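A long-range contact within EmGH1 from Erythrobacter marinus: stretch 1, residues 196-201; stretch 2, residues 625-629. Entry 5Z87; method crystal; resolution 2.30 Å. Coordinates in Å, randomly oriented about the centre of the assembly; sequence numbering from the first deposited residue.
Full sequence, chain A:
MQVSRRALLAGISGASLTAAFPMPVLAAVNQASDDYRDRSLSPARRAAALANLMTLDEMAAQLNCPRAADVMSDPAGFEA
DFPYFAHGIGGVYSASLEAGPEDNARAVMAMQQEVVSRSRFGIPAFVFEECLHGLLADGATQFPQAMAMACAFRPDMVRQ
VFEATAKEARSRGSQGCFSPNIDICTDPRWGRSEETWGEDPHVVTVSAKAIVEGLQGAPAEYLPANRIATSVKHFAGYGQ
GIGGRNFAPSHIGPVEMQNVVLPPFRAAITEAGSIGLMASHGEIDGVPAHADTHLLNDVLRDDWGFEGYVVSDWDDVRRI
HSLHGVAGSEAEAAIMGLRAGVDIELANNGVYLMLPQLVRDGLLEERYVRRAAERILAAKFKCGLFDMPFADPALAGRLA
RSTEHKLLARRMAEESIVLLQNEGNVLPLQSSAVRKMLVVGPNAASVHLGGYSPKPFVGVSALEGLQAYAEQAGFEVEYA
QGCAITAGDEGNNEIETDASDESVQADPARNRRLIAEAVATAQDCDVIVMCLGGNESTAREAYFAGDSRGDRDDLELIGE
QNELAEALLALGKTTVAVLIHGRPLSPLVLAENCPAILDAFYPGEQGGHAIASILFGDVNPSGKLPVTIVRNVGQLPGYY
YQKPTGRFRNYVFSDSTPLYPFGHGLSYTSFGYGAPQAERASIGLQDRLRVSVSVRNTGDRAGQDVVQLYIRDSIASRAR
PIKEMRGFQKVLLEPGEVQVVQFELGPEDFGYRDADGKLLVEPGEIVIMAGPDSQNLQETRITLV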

ATOM      1  N   THR A 196      -5.224  18.159   3.298  1.00 18.41           N
ATOM      2  CA  THR A 196      -4.253  18.248   2.222  1.00 16.59           C
ATOM      3  C   THR A 196      -4.874  18.902   1.002  1.00 17.96           C
ATOM      4  O   THR A 196      -6.086  19.090   0.915  1.00 19.90           O
ATOM      5  CB  THR A 196      -3.728  16.862   1.825  1.00 20.49           C
ATOM      6  OG1 THR A 196      -4.743  16.162   1.078  1.00 14.05           O
ATOM      7  CG2 THR A 196      -3.323  16.086   3.038  1.00  9.85           C
ATOM      8  N   TRP A 197      -4.017  19.204   0.031  1.00 16.80           N
ATOM      9  CA  TRP A 197      -4.433  19.769  -1.242  1.00 17.19           C
ATOM     10  C   TRP A 197      -4.479  18.722  -2.350  1.00 15.69           C
ATOM     11  O   TRP A 197      -4.408  19.059  -3.533  1.00 20.73           O
ATOM     12  CB  TRP A 197      -3.521  20.949  -1.595  1.00 15.23           C
ATOM     13  CG  TRP A 197      -3.735  22.060  -0.573  1.00 19.65           C
ATOM     14  CD1 TRP A 197      -3.308  22.065   0.723  1.00 14.80           C
ATOM     15  CD2 TRP A 197      -4.511  23.261  -0.740  1.00 21.00           C
ATOM     16  NE1 TRP A 197      -3.740  23.200   1.364  1.00 18.65           N
ATOM     17  CE2 TRP A 197      -4.470  23.957   0.486  1.00 21.90           C
ATOM     18  CE3 TRP A 197      -5.210  23.830  -1.817  1.00 19.54           C
ATOM     19  CZ2 TRP A 197      -5.109  25.194   0.669  1.00 20.71           C
ATOM     20  CZ3 TRP A 197      -5.830  25.059  -1.635  1.00 21.25           C
ATOM     21  CH2 TRP A 197      -5.778  25.724  -0.401  1.00 20.54           C
ATOM     22  N   GLY A 198      -4.620  17.461  -1.994  1.00 21.30           N
ATOM     23  CA  GLY A 198      -4.889  16.446  -2.982  1.00 20.95           C
ATOM     24  C   GLY A 198      -3.718  15.515  -3.195  1.00 18.98           C
ATOM     25  O   GLY A 198      -2.795  15.422  -2.382  1.00 16.06           O
ATOM     26  N   GLU A 199      -3.765  14.815  -4.329  1.00 16.33           N
ATOM     27  CA  GLU A 199      -2.768  13.816  -4.676  1.00 20.04           C
ATOM     28  C   GLU A 199      -1.671  14.340  -5.601  1.00 15.07           C
ATOM     29  O   GLU A 199      -0.653  13.663  -5.772  1.00 16.59           O
ATOM     30  CB  GLU A 199      -3.458  12.607  -5.344  1.00 16.87           C
ATOM     31  CG  GLU A 199      -3.945  12.851  -6.786  1.00 15.00           C
ATOM     32  CD  GLU A 199      -4.810  11.702  -7.343  1.00 18.81           C
ATOM     33  OE1 GLU A 199      -5.535  11.061  -6.550  1.00 17.12           O
ATOM     34  OE2 GLU A 199      -4.767  11.455  -8.575  1.00 16.82           O
ATOM     35  N   ASP A 200      -1.852  15.480  -6.211  1.00 13.74           N
ATOM     36  CA  ASP A 200      -0.914  15.831  -7.278  1.00 24.53           C
ATOM     37  C   ASP A 200       0.236  16.684  -6.747  1.00 20.38           C
ATOM     38  O   ASP A 200      -0.012  17.701  -6.088  1.00 18.38           O
ATOM     39  CB  ASP A 200      -1.612  16.592  -8.384  1.00 16.33           C
ATOM     40  CG  ASP A 200      -0.658  16.998  -9.476  1.00 21.17           C
ATOM     41  OD1 ASP A 200      -0.013  16.099 -10.052  1.00 20.92           O
ATOM     42  OD2 ASP A 200      -0.542  18.206  -9.749  1.00 19.93           O
ATOM     43  N   PRO A 201       1.493  16.326  -7.050  1.00 25.40           N
ATOM     44  CA  PRO A 201       2.620  17.145  -6.564  1.00 16.98           C
ATOM     45  C   PRO A 201       2.595  18.571  -7.077  1.00 24.42           C
ATOM     46  O   PRO A 201       2.892  19.501  -6.308  1.00 19.25           O
ATOM     47  CB  PRO A 201       3.848  16.372  -7.059  1.00 22.18           C
ATOM     48  CG  PRO A 201       3.367  14.935  -7.158  1.00 18.60           C
ATOM     49  CD  PRO A 201       1.957  15.080  -7.692  1.00 22.37           C
TER
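Stretch 2, residues 625-629: LPVTI

The most unusual feature of this contact is that one acidic side chain, Glu199, reads the backbone and the side chain of the same residue across a gap of more than 420 positions in sequence. Its carboxylate meets Thr628 twice: the backbone N of Thr628 donates to Glu199 OE1 at 2.7 Å, nearly straight at 170°, and Thr628 OG1 donates to Glu199 OE2 at 2.9 Å. Each carboxylate oxygen thus has its own donor. With chi1 at 73° (p) and chi2 at -171° (t), the Glu199 side chain leaves its backbone sideways to stretch 2, yet its end comes nearer and reaches the partner. Thr628, with chi1 at -68° (m), brings its hydroxyl to the same carboxylate that its amide addresses.

Stretch 2 lies here without regular helix or strand, and so does the part of stretch 1 that it touches. The direction from Trp197 to Asp200 and that from Pro626 to Thr628 differ by 56°, so the two chains run obliquely to each other. Pro626, at phi/psi -95/5, is followed by Val627 and Thr628 in extended conformations, -132/165 and -86/139. The backbones come nearest at Gly198 and Pro626, whose CA atoms are 5.0 Å apart.

At that closest approach the carbonyl of Pro626 is the second anchor. Pro626 O accepts a hydrogen bond from Glu199 N at 3.2 Å and 163°, and Gly198 CA makes a CA-H...O contact with Pro626 O at 3.4 Å. Glu199 therefore donates through its backbone and accepts through its side chain, fixing stretch 2 at two residues on both sides of Val627. A water adds a bridge, donating to Pro626 O and to Trp197 O, each at 2.8 Å, and accepting from Asp200 N at 2.9 Å.

Glycine at 198 is demanded twice. An ideal CB on Gly198 would point toward stretch 2 and fall 2.3 Å from Pro626 O, a clash; moreover, at phi/psi 110/-162 it would be jammed against the carbonyl O of Trp197. Beside it, Val627 CG1 packs 3.7 Å from Gly198 CA. Next to this, Pro626 CB lies 3.9 Å from Trp197 O, while the CA-to-CB bond of Trp197 points away from stretch 2.

Together the stretches bury 230 Å², a modest area. The rule to take from it is economy: a glycine permits close backbone approach, and the next residue, a glutamate, uses its amide and both carboxylate oxygens to hold the partner, OE2 being bonded elsewhere in the structure as well.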

ATOM      1  N   LEU A 625     -11.832  18.168  -9.388  1.00 19.32           N
ATOM      2  CA  LEU A 625     -11.344  17.247  -8.357  1.00 17.50           C
ATOM      3  C   LEU A 625      -9.822  17.328  -8.246  1.00 22.28           C
ATOM      4  O   LEU A 625      -9.123  17.287  -9.273  1.00 24.10           O
ATOM      5  CB  LEU A 625     -11.780  15.821  -8.669  1.00 18.27           C
ATOM      6  CG  LEU A 625     -13.241  15.556  -8.308  1.00 22.96           C
ATOM      7  CD1 LEU A 625     -13.660  14.176  -8.783  1.00 12.07           C
ATOM      8  CD2 LEU A 625     -13.469  15.717  -6.800  1.00 12.18           C
ATOM      9  N   PRO A 626      -9.271  17.495  -7.042  1.00 20.82           N
ATOM     10  CA  PRO A 626      -7.807  17.467  -6.873  1.00 24.55           C
ATOM     11  C   PRO A 626      -7.272  16.096  -6.475  1.00 22.62           C
ATOM     12  O   PRO A 626      -6.072  15.986  -6.177  1.00 17.80           O
ATOM     13  CB  PRO A 626      -7.602  18.475  -5.740  1.00 17.24           C
ATOM     14  CG  PRO A 626      -8.824  18.222  -4.841  1.00 22.04           C
ATOM     15  CD  PRO A 626      -9.961  17.878  -5.792  1.00 22.16           C
ATOM     16  N   VAL A 627      -8.140  15.088  -6.439  1.00 19.88           N
ATOM     17  CA  VAL A 627      -7.779  13.698  -6.217  1.00 17.45           C
ATOM     18  C   VAL A 627      -8.489  12.866  -7.274  1.00 21.84           C
ATOM     19  O   VAL A 627      -9.438  13.318  -7.919  1.00 21.07           O
ATOM     20  CB  VAL A 627      -8.185  13.205  -4.814  1.00 20.10           C
ATOM     21  CG1 VAL A 627      -7.323  13.824  -3.743  1.00 15.89           C
ATOM     22  CG2 VAL A 627      -9.679  13.509  -4.576  1.00 14.99           C
ATOM     23  N   THR A 628      -8.040  11.624  -7.421  1.00 24.41           N
ATOM     24  CA  THR A 628      -8.787  10.623  -8.166  1.00 16.12           C
ATOM     25  C   THR A 628      -9.781   9.978  -7.212  1.00 16.80           C
ATOM     26  O   THR A 628      -9.455   9.724  -6.052  1.00 16.57           O
ATOM     27  CB  THR A 628      -7.850   9.564  -8.758  1.00 15.25           C
ATOM     28  OG1 THR A 628      -7.042  10.164  -9.768  1.00 15.93           O
ATOM     29  CG2 THR A 628      -8.640   8.406  -9.388  1.00 15.58           C
ATOM     30  N   ILE A 629     -11.000   9.730  -7.684  1.00 15.97           N
ATOM     31  CA  ILE A 629     -11.980   9.006  -6.877  1.00 16.32           C
ATOM     32  C   ILE A 629     -12.066   7.578  -7.411  1.00 18.21           C
ATOM     33  O   ILE A 629     -12.588   7.350  -8.508  1.00 16.43           O
ATOM     34  CB  ILE A 629     -13.356   9.684  -6.889  1.00 15.55           C
ATOM     35  CG1 ILE A 629     -13.260  11.133  -6.373  1.00 17.51           C
ATOM     36  CG2 ILE A 629     -14.322   8.853  -6.057  1.00 11.35           C
ATOM     37  CD1 ILE A 629     -12.777  11.232  -4.923  1.00  9.22           C
TER
HETATM   38  O   HOH W   1      -3.793  17.677  -5.943  1.00 14.68           O